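Local structure of SusD superfamily protein (Bacteroides vulgatus ATCC 8482, 3JQ0) at residues Gly259-Arg264 / Arg353-Asp358; Tyr450-Arg453 / Tyr459-Gln462; Asn44-Glu49 / Ser333-Ile338; Ala87-Thr92 / Tyr102-Ala107. The protein probably binds glycans or related nutrients at the outer membrane and passes them on for import, as other SusD-family proteins do. One frame throughout, in Å; residues are numbered along the deposited sequence.

Contact 1: residues Gly259-Arg264 / Arg353-Asp358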
# COMPACT_ATOMS: atom_id res chain seq x y z
N GLY A 259 3.42 -6.03 -14.55
CA GLY A 259 2.50 -7.02 -15.09
C GLY A 259 1.78 -7.85 -14.05
O GLY A 259 0.85 -8.56 -14.44
N TYR A 260 2.20 -7.80 -12.79
CA TYR A 260 1.65 -8.64 -11.76
C TYR A 260 0.29 -8.19 -11.25
O TYR A 260 -0.35 -8.93 -10.51
CB TYR A 260 2.66 -8.86 -10.61
CG TYR A 260 3.87 -9.67 -11.06
CD1 TYR A 260 3.78 -11.05 -11.25
CD2 TYR A 260 5.07 -9.06 -11.35
CE1 TYR A 260 4.89 -11.80 -11.70
CE2 TYR A 260 6.18 -9.81 -11.80
CZ TYR A 260 6.07 -11.17 -12.00
OH TYR A 260 7.13 -11.91 -12.44
N TYR A 261 -0.15 -6.98 -11.59
CA TYR A 261 -1.54 -6.56 -11.29
C TYR A 261 -2.48 -7.32 -12.23
O TYR A 261 -3.33 -8.10 -11.82
CB TYR A 261 -1.68 -5.05 -11.37
CG TYR A 261 -3.06 -4.56 -11.07
CD1 TYR A 261 -3.49 -4.46 -9.74
CD2 TYR A 261 -3.95 -4.22 -12.05
CE1 TYR A 261 -4.73 -3.99 -9.39
CE2 TYR A 261 -5.24 -3.77 -11.71
CZ TYR A 261 -5.60 -3.64 -10.34
OH TYR A 261 -6.83 -3.15 -9.97
N ARG A 262 -2.25 -7.12 -13.53
CA ARG A 262 -2.98 -7.84 -14.57
C ARG A 262 -2.94 -9.35 -14.35
O ARG A 262 -3.95 -10.04 -14.50
CB ARG A 262 -2.33 -7.51 -15.91
CG ARG A 262 -2.87 -8.27 -17.10
CD ARG A 262 -2.38 -7.74 -18.42
NE ARG A 262 -0.93 -7.62 -18.45
CZ ARG A 262 -0.08 -8.57 -18.80
NH1 ARG A 262 -0.52 -9.74 -19.24
NH2 ARG A 262 1.23 -8.35 -18.76
N MSE A 263 -1.75 -9.86 -14.01
CA MSE A 263 -1.55 -11.31 -13.97
C MSE A 263 -1.78 -11.95 -12.60
O MSE A 263 -1.61 -13.18 -12.48
CB MSE A 263 -0.17 -11.68 -14.51
CG MSE A 263 -0.00 -11.39 -15.99
SE MSE A 263 -1.13 -12.48 -17.12
CE MSE A 263 -0.25 -14.20 -16.84
N ARG A 264 -2.23 -11.18 -11.61
CA ARG A 264 -2.62 -11.76 -10.33
C ARG A 264 -4.02 -11.39 -9.85
O ARG A 264 -4.54 -12.12 -9.00
CB ARG A 264 -1.57 -11.46 -9.23
CG ARG A 264 -0.18 -11.99 -9.54
CD ARG A 264 -0.07 -13.46 -9.33
NE ARG A 264 1.23 -14.01 -9.70
CZ ARG A 264 1.53 -14.60 -10.85
NH1 ARG A 264 0.71 -14.64 -11.86
NH2 ARG A 264 2.73 -15.19 -10.96
N ARG A 353 -7.50 -4.03 -22.09
CA ARG A 353 -7.09 -2.92 -21.26
C ARG A 353 -5.59 -2.99 -20.94
O ARG A 353 -5.07 -4.07 -20.74
CB ARG A 353 -7.90 -2.94 -19.97
CG ARG A 353 -7.92 -1.64 -19.20
CD ARG A 353 -8.77 -0.55 -19.86
NE ARG A 353 -10.17 -0.90 -20.00
CZ ARG A 353 -11.07 -0.87 -19.02
NH1 ARG A 353 -10.72 -0.57 -17.77
NH2 ARG A 353 -12.32 -1.22 -19.26
N SER A 354 -4.97 -1.83 -20.91
CA SER A 354 -3.57 -1.71 -20.53
C SER A 354 -3.46 -1.14 -19.12
O SER A 354 -3.92 -0.02 -18.86
CB SER A 354 -2.84 -0.82 -21.53
OG SER A 354 -2.83 -1.42 -22.84
N PHE A 355 -2.87 -1.90 -18.21
CA PHE A 355 -2.76 -1.51 -16.79
C PHE A 355 -1.54 -0.66 -16.56
O PHE A 355 -0.50 -1.13 -16.06
CB PHE A 355 -2.87 -2.77 -15.92
CG PHE A 355 -4.23 -3.38 -16.01
CD1 PHE A 355 -5.29 -2.83 -15.32
CD2 PHE A 355 -4.50 -4.44 -16.85
CE1 PHE A 355 -6.57 -3.33 -15.39
CE2 PHE A 355 -5.81 -5.00 -16.93
CZ PHE A 355 -6.83 -4.41 -16.21
N LEU A 356 -1.71 0.60 -16.94
CA LEU A 356 -0.63 1.60 -16.96
C LEU A 356 -0.85 2.71 -15.96
O LEU A 356 -0.22 3.76 -16.06
CB LEU A 356 -0.49 2.15 -18.37
CG LEU A 356 -0.13 1.11 -19.43
CD1 LEU A 356 -0.11 1.81 -20.85
CD2 LEU A 356 1.19 0.44 -19.17
N ASP A 357 -1.73 2.48 -14.97
CA ASP A 357 -1.93 3.46 -13.92
C ASP A 357 -0.66 3.63 -13.10
O ASP A 357 0.12 2.69 -12.94
CB ASP A 357 -3.02 3.02 -12.94
CG ASP A 357 -4.37 3.03 -13.56
OD1 ASP A 357 -4.83 4.10 -13.99
OD2 ASP A 357 -5.00 1.93 -13.57
N ASP A 358 -0.49 4.83 -12.54
CA ASP A 358 0.48 5.00 -11.48
C ASP A 358 0.04 4.23 -10.23
O ASP A 358 -1.16 4.01 -10.04
CB ASP A 358 0.64 6.48 -11.10
CG ASP A 358 1.37 7.31 -12.14
OD1 ASP A 358 1.88 6.74 -13.14
OD2 ASP A 358 1.43 8.55 -11.91
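An aromatic contact buried in the protein joins the turn leading into the short helix 262-265 to the loop that precedes strand 359-363. Tyr261 and Phe355 carry it as an offset edge-to-face pair: the ring centroids of Tyr261 and Phe355 lie 5.5 Å apart and the planes meet at 60°, with the tyrosine edge turned toward the phenylalanine face. The touching edge is the CD2-CE2 side, and Tyr261 CE2 comes to 3.7 Å from Phe355 CD1. With CG opposite the backbone N (chi1 -180°), the tyrosine ring extends toward Phe355. Next along the turn, Arg262 adds its aliphatic base, CB lying 3.9 Å from Phe355 CD2. The rest of that side chain bends at chi3 and takes its charge elsewhere, into a salt bridge from NE to Glu255. Phe355 is itself the centre of an inverse gamma turn, closed by a weak bond from Leu356 N to Ser354 O at 3.0 Å, and this kink presents the ring to the helix turn. Within 259-264, Met263 N bonds to Gly259 O at 2.9 Å and braces the turn holding Tyr261 and Arg262. Replacing Phe355 by an alanine would probably leave a gap beside the Tyr261 edge and the Arg262 methylenes, and take one ring partner from the tyrosine. Tyr261 has a second aromatic neighbour in Trp257, whose ring meets it edge-to-face, while the CG of Arg353 lies over one face of Phe355, offset toward its rim.

Contact 2: residues Tyr450-Arg453 / Tyr459-Gln462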
# COMPACT_ATOMS: atom_id res chain seq x y z
N TYR A 450 -0.16 -4.33 7.25
CA TYR A 450 0.65 -3.44 8.06
C TYR A 450 -0.21 -2.72 9.10
O TYR A 450 0.28 -2.47 10.20
CB TYR A 450 1.41 -2.48 7.17
CG TYR A 450 2.60 -3.03 6.43
CD1 TYR A 450 3.42 -3.99 6.98
CD2 TYR A 450 3.01 -2.49 5.22
CE1 TYR A 450 4.60 -4.39 6.37
CE2 TYR A 450 4.16 -2.90 4.60
CZ TYR A 450 5.00 -3.80 5.19
OH TYR A 450 6.21 -4.18 4.63
N ASP A 451 -1.46 -2.37 8.77
CA ASP A 451 -2.34 -1.71 9.75
C ASP A 451 -2.55 -2.58 10.97
O ASP A 451 -2.45 -2.13 12.12
CB ASP A 451 -3.73 -1.45 9.12
CG ASP A 451 -3.80 -0.41 8.03
OD1 ASP A 451 -2.87 0.40 7.90
OD2 ASP A 451 -4.88 -0.40 7.35
N ILE A 452 -2.92 -3.84 10.77
CA ILE A 452 -3.23 -4.71 11.89
C ILE A 452 -1.97 -5.08 12.65
O ILE A 452 -1.96 -5.18 13.87
CB ILE A 452 -4.14 -5.89 11.47
CG1 ILE A 452 -3.45 -6.89 10.54
CG2 ILE A 452 -5.45 -5.34 10.90
CD1 ILE A 452 -4.35 -8.03 10.08
N ARG A 453 -0.86 -5.29 11.92
CA ARG A 453 0.42 -5.54 12.56
C ARG A 453 0.84 -4.39 13.47
O ARG A 453 1.32 -4.62 14.59
CB ARG A 453 1.50 -5.75 11.50
CG ARG A 453 1.49 -7.16 10.91
CD ARG A 453 2.28 -8.14 11.76
NE ARG A 453 3.73 -7.91 11.60
CZ ARG A 453 4.61 -7.68 12.55
NH1 ARG A 453 4.23 -7.57 13.83
NH2 ARG A 453 5.88 -7.53 12.22
N TYR A 459 -5.33 -7.45 17.14
CA TYR A 459 -5.91 -7.06 15.87
C TYR A 459 -5.49 -7.99 14.73
O TYR A 459 -6.32 -8.36 13.89
CB TYR A 459 -5.54 -5.61 15.55
CG TYR A 459 -6.08 -4.64 16.58
CD1 TYR A 459 -7.37 -4.14 16.54
CD2 TYR A 459 -5.34 -4.31 17.71
CE1 TYR A 459 -7.86 -3.31 17.56
CE2 TYR A 459 -5.81 -3.53 18.72
CZ TYR A 459 -7.07 -3.00 18.64
OH TYR A 459 -7.57 -2.17 19.63
N VAL A 460 -4.23 -8.39 14.68
CA VAL A 460 -3.78 -9.41 13.75
C VAL A 460 -4.68 -10.64 13.85
O VAL A 460 -5.05 -11.22 12.82
CB VAL A 460 -2.30 -9.77 13.99
CG1 VAL A 460 -1.91 -11.00 13.17
CG2 VAL A 460 -1.38 -8.61 13.74
N HIS A 461 -4.99 -11.08 15.06
CA HIS A 461 -5.75 -12.30 15.25
C HIS A 461 -7.21 -12.14 14.84
O HIS A 461 -7.82 -13.08 14.37
CB HIS A 461 -5.55 -12.75 16.68
CG HIS A 461 -6.14 -14.09 17.00
ND1 HIS A 461 -5.98 -15.19 16.20
CD2 HIS A 461 -6.85 -14.50 18.07
CE1 HIS A 461 -6.57 -16.23 16.76
NE2 HIS A 461 -7.13 -15.83 17.88
N GLN A 462 -7.77 -10.96 15.04
CA GLN A 462 -9.13 -10.70 14.58
C GLN A 462 -9.23 -10.75 13.07
O GLN A 462 -10.25 -11.20 12.51
CB GLN A 462 -9.60 -9.27 15.01
CG GLN A 462 -9.92 -9.11 16.44
CD GLN A 462 -10.43 -7.75 16.85
OE1 GLN A 462 -10.82 -7.62 18.01
NE2 GLN A 462 -10.42 -6.75 15.98
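Ile452 and Val460 bring their helices together so closely that their CA atoms are only 5.1 Å apart. Both segments are helical: 450-453 belongs to helix 448-455 and 459-462 to helix 457-463, the very next helix, so the chain turns a tight corner between two short rods in the mainly helical body of this SusD-family protein. At that separation backbone atoms join in the packing. Val460 CG2 lies against the backbone carbonyl of Ile452, 3.5 Å from Ile452 O, and the same methyl sits 3.7 Å from Arg453 CA. The side chain of Ile452 is set nearly perpendicular to that of Val460. Its CG1 takes the crowded position between backbone N and carbonyl carbon (chi1 68°), which lays CD1 4.0 Å from Val460 CA, with CG1 4.2 Å from Val460 CG2. Tyr459 contributes only the root of its side chain, CB lying 4.3 Å from Ile452 CB; the ring leads away to pack on helix 430-441. Arg453 runs alongside Val460, pointing the same way, with Arg453 CD 4.2 Å from Val460 CG2. Bends at chi2 and chi3 then carry the guanidinium off, and NH2 bonds to the carbonyl O of Arg120. Leu471, in a later loop, touches both Arg453 and Val460 and covers the pair further. Between the two segments the chemistry is thus one of methyl, methylene and backbone surfaces, and their fit probably rests on shape and dispersion, the guanidinium's hydrogen bond lying outside the contact.

Contact 3: residues Asn44-Glu49 / Ser333-Ile338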
# COMPACT_ATOMS: atom_id res chain seq x y z
N ASN A 44 -11.13 -19.19 -3.47
CA ASN A 44 -10.59 -19.64 -4.73
C ASN A 44 -10.94 -18.63 -5.82
O ASN A 44 -12.06 -18.10 -5.84
CB ASN A 44 -11.15 -21.01 -5.15
CG ASN A 44 -10.59 -22.15 -4.37
OD1 ASN A 44 -9.69 -21.99 -3.55
ND2 ASN A 44 -11.04 -23.35 -4.69
N PRO A 45 -10.03 -18.36 -6.75
CA PRO A 45 -10.38 -17.52 -7.91
C PRO A 45 -11.71 -17.94 -8.53
O PRO A 45 -11.89 -19.12 -8.91
CB PRO A 45 -9.18 -17.70 -8.83
CG PRO A 45 -8.01 -17.93 -7.87
CD PRO A 45 -8.63 -18.81 -6.79
N ILE A 46 -12.63 -17.01 -8.68
CA ILE A 46 -13.93 -17.36 -9.17
C ILE A 46 -13.91 -17.90 -10.60
O ILE A 46 -14.77 -18.71 -10.97
CB ILE A 46 -14.96 -16.24 -9.01
CG1 ILE A 46 -14.63 -14.97 -9.84
CG2 ILE A 46 -15.13 -15.92 -7.52
CD1 ILE A 46 -15.62 -13.81 -9.67
N GLY A 47 -12.95 -17.45 -11.38
CA GLY A 47 -12.78 -17.90 -12.75
C GLY A 47 -12.13 -19.25 -12.90
O GLY A 47 -11.87 -19.66 -14.04
N GLY A 48 -11.79 -19.90 -11.79
CA GLY A 48 -11.27 -21.27 -11.84
C GLY A 48 -9.76 -21.42 -11.87
O GLY A 48 -9.26 -22.52 -11.90
N GLU A 49 -9.04 -20.30 -11.87
CA GLU A 49 -7.58 -20.36 -11.89
C GLU A 49 -7.04 -21.09 -10.68
O GLU A 49 -7.47 -20.87 -9.56
CB GLU A 49 -6.97 -18.96 -11.88
CG GLU A 49 -7.25 -18.06 -13.08
CD GLU A 49 -8.46 -17.19 -12.97
OE1 GLU A 49 -9.45 -17.58 -12.37
OE2 GLU A 49 -8.36 -16.06 -13.54
N SER A 333 -27.74 -14.90 -10.41
CA SER A 333 -27.17 -15.13 -9.08
C SER A 333 -25.80 -14.44 -8.99
O SER A 333 -25.00 -14.53 -9.92
CB SER A 333 -27.01 -16.64 -8.89
OG SER A 333 -28.30 -17.25 -8.84
N TYR A 334 -25.52 -13.83 -7.85
CA TYR A 334 -24.23 -13.27 -7.56
C TYR A 334 -23.17 -14.36 -7.60
O TYR A 334 -23.36 -15.43 -7.02
CB TYR A 334 -24.25 -12.63 -6.18
CG TYR A 334 -22.91 -12.18 -5.66
CD1 TYR A 334 -22.19 -11.16 -6.29
CD2 TYR A 334 -22.33 -12.76 -4.56
CE1 TYR A 334 -20.93 -10.76 -5.81
CE2 TYR A 334 -21.11 -12.39 -4.09
CZ TYR A 334 -20.41 -11.36 -4.70
OH TYR A 334 -19.18 -10.95 -4.25
N PHE A 335 -22.07 -14.09 -8.29
CA PHE A 335 -21.01 -15.07 -8.46
C PHE A 335 -19.76 -14.66 -7.68
O PHE A 335 -19.19 -15.47 -6.94
CB PHE A 335 -20.77 -15.32 -9.94
CG PHE A 335 -19.83 -16.49 -10.21
CD1 PHE A 335 -20.17 -17.78 -9.82
CD2 PHE A 335 -18.62 -16.31 -10.86
CE1 PHE A 335 -19.27 -18.84 -10.06
CE2 PHE A 335 -17.78 -17.35 -11.13
CZ PHE A 335 -18.09 -18.60 -10.72
N GLY A 336 -19.32 -13.42 -7.81
CA GLY A 336 -18.22 -12.95 -7.01
C GLY A 336 -17.77 -11.58 -7.45
O GLY A 336 -18.27 -11.02 -8.43
N PRO A 337 -16.75 -11.06 -6.77
CA PRO A 337 -16.21 -9.72 -7.08
C PRO A 337 -14.98 -9.81 -7.95
O PRO A 337 -14.20 -10.80 -7.87
CB PRO A 337 -15.87 -9.17 -5.69
CG PRO A 337 -15.39 -10.38 -4.97
CD PRO A 337 -16.19 -11.55 -5.48
N ILE A 338 -14.76 -8.77 -8.75
CA ILE A 338 -13.51 -8.56 -9.48
C ILE A 338 -12.86 -7.27 -8.99
O ILE A 338 -13.51 -6.30 -8.59
CB ILE A 338 -13.67 -8.56 -11.02
CG1 ILE A 338 -14.57 -7.42 -11.47
CG2 ILE A 338 -14.18 -9.90 -11.50
CD1 ILE A 338 -14.55 -7.15 -13.00
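The carbonyl O of Pro337 takes a hydrogen bond from Gln299 NE2 and has the CD1 methyl of Ile46 against it at 3.8 Å. The OE1 of the same Gln299 accepts the N-H of Ile46, so one amide clamps the two segments without belonging to either. Strand 332-339 pairs with 320-326 in an antiparallel hairpin, and a classic beta bulge interrupts it here, Phe335 and Gly336 both facing Val323. Residues 45-48 form a type I turn, closed by Gly48 N to Pro45 O at 3.0 Å, and Ile46, at its second position, packs against the bulge. Ile46 and Phe335 lie alongside, running opposite ways, with Ile46 CB 3.7 Å from Phe335 CE2. The carbonyl O of Ile46 comes up at the ring edge, near its plane, 3.3 Å from Phe335 CE2, where it would meet the slightly positive ring hydrogens. Phe335 has its CG opposite its backbone N (chi1 -171°), which brings the ring edge up to Ile46; Lys325 makes a cation-pi contact with its ring, and Tyr276 touches both Ile46 and the phenylalanine. A serine in place of Phe335 would probably leave Lys325 without its cation-pi partner and Ile46 CB and O without the ring edge, with Tyr276 still beside Ile46. The approach at Gly336 is so tight that a CB placed on it would fall 2.8 Å from Ile46 CG2.

Contact 4: residues Ala87-Thr92 / Tyr102-Ala107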
# COMPACT_ATOMS: atom_id res chain seq x y z
N ALA A 87 27.07 8.40 -1.09
CA ALA A 87 28.51 8.71 -1.05
C ALA A 87 28.92 9.70 -2.14
O ALA A 87 29.59 10.72 -1.87
CB ALA A 87 29.31 7.46 -1.16
N LYS A 88 28.53 9.43 -3.38
CA LYS A 88 28.90 10.29 -4.50
C LYS A 88 28.34 11.70 -4.41
O LYS A 88 29.01 12.67 -4.74
CB LYS A 88 28.57 9.68 -5.85
CG LYS A 88 29.17 8.33 -6.09
CD LYS A 88 30.71 8.35 -6.05
CE LYS A 88 31.31 6.98 -6.39
NZ LYS A 88 32.83 7.06 -6.44
N THR A 89 27.10 11.80 -3.95
CA THR A 89 26.44 13.09 -3.81
C THR A 89 27.03 13.87 -2.64
O THR A 89 27.15 15.09 -2.73
CB THR A 89 24.93 12.90 -3.66
OG1 THR A 89 24.44 12.17 -4.80
CG2 THR A 89 24.17 14.21 -3.57
N THR A 90 27.36 13.19 -1.55
CA THR A 90 27.97 13.88 -0.39
C THR A 90 29.35 14.46 -0.80
O THR A 90 29.70 15.60 -0.44
CB THR A 90 28.10 12.95 0.81
OG1 THR A 90 26.80 12.50 1.19
CG2 THR A 90 28.78 13.64 2.03
N GLU A 91 30.10 13.69 -1.60
CA GLU A 91 31.49 14.03 -2.01
C GLU A 91 31.57 15.09 -3.09
O GLU A 91 32.56 15.82 -3.21
CB GLU A 91 32.19 12.77 -2.55
CG GLU A 91 32.55 11.77 -1.46
CD GLU A 91 32.79 10.33 -1.95
OE1 GLU A 91 32.78 10.06 -3.17
OE2 GLU A 91 32.95 9.44 -1.09
N THR A 92 30.57 15.16 -3.97
CA THR A 92 30.69 15.97 -5.17
C THR A 92 30.73 17.46 -4.89
O THR A 92 30.14 17.96 -3.92
CB THR A 92 29.54 15.68 -6.17
OG1 THR A 92 29.87 16.24 -7.46
CG2 THR A 92 28.21 16.24 -5.70
N TYR A 102 18.76 18.05 -2.25
CA TYR A 102 17.54 17.38 -2.66
C TYR A 102 17.82 15.90 -2.91
O TYR A 102 17.07 15.02 -2.48
CB TYR A 102 16.88 18.03 -3.89
CG TYR A 102 15.38 17.78 -3.93
CD1 TYR A 102 14.51 18.55 -3.16
CD2 TYR A 102 14.85 16.70 -4.64
CE1 TYR A 102 13.18 18.32 -3.14
CE2 TYR A 102 13.47 16.46 -4.63
CZ TYR A 102 12.66 17.27 -3.87
OH TYR A 102 11.30 17.02 -3.85
N TYR A 103 18.91 15.61 -3.62
CA TYR A 103 19.27 14.21 -3.87
C TYR A 103 19.54 13.47 -2.56
O TYR A 103 19.12 12.31 -2.42
CB TYR A 103 20.49 14.07 -4.75
CG TYR A 103 20.35 14.41 -6.21
CD1 TYR A 103 19.25 14.03 -6.95
CD2 TYR A 103 21.35 15.09 -6.87
CE1 TYR A 103 19.16 14.30 -8.27
CE2 TYR A 103 21.25 15.40 -8.18
CZ TYR A 103 20.16 15.00 -8.90
OH TYR A 103 20.05 15.25 -10.26
N LEU A 104 20.21 14.09 -1.59
CA LEU A 104 20.47 13.44 -0.32
C LEU A 104 19.15 13.22 0.42
O LEU A 104 18.97 12.15 1.02
CB LEU A 104 21.47 14.25 0.50
CG LEU A 104 22.91 14.24 -0.03
CD1 LEU A 104 23.82 15.21 0.74
CD2 LEU A 104 23.48 12.85 -0.02
N GLY A 105 18.24 14.20 0.38
CA GLY A 105 16.95 14.01 1.03
C GLY A 105 16.26 12.78 0.46
O GLY A 105 15.73 11.92 1.20
N GLU A 106 16.32 12.64 -0.86
CA GLU A 106 15.71 11.49 -1.51
C GLU A 106 16.40 10.18 -1.18
O GLU A 106 15.70 9.16 -0.92
CB GLU A 106 15.64 11.69 -3.01
CG GLU A 106 14.81 12.88 -3.46
CD GLU A 106 14.65 12.93 -4.95
OE1 GLU A 106 15.67 12.88 -5.64
OE2 GLU A 106 13.50 13.06 -5.48
N ALA A 107 17.73 10.15 -1.21
CA ALA A 107 18.46 8.92 -1.03
C ALA A 107 18.35 8.39 0.41
O ALA A 107 18.06 7.21 0.63
CB ALA A 107 19.91 9.09 -1.46
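Thr89 and Leu104 carry most of this contact, their side chains set alongside but heading opposite ways between helix 75-91 and helix 97-122. The methyl of Thr89 does the touching: its CG2 lies 3.8 Å from Leu104 CG and 3.9 Å from Leu104 CD2. That methyl also reaches the neighbouring side chain, 3.9 Å from Tyr103 CB, and sits at the edge of the tyrosine ring, near its plane. The torsion of Thr89 sorts its two branches. With OG1 opposite the carbonyl carbon (chi1 -57°), the hydroxyl lies beside the backbone N and bonds back to Met85 O, one turn earlier, while the methyl faces the other helix. Thr90 repeats the scheme, OG1 bonding to Ile86 O, yet here it is the oxygen that meets the leucine, 3.6 Å from Leu104 CD2. Leu104 CD2 therefore touches both threonines, with CG adding to the contact at Thr89, and the leucine lies nearly perpendicular to Thr90. Tyr103 sends its hydroxyl on to Thr13 OG1, and Phe12 of helix 9-25 packs against both Thr89 and Tyr103, so a third helix closes this side. Helix segments 87-91 and 102-107 run nearly antiparallel, at 154° with axes 9.7 Å apart. Consecutive helices folded back on each other in this way form an antiparallel helical hairpin, consistent with the TPR-like helical architecture of SusD proteins.

After helices 9-25 and 27-34 and strand 41-43 comes 44-49, whose partner follows only at strand 332-339; contact 3 thus ties the loop after strand 41-43 to the 320-339 hairpin. Within that long span contact 4 opens and shuts early, folding helix 75-91 back against helix 97-122, with its centre about 49 Å from that of contact 3. Contact 1 opens at 259-264, still inside the span, but closes at 353-358, after contact 3 has shut, so these two loops cross, their centres about 19 Å apart; it ties the turn at helix 262-265 to the loop before strand 359-363. Contact 2 comes last, a local corner between successive helices near the C-terminal end.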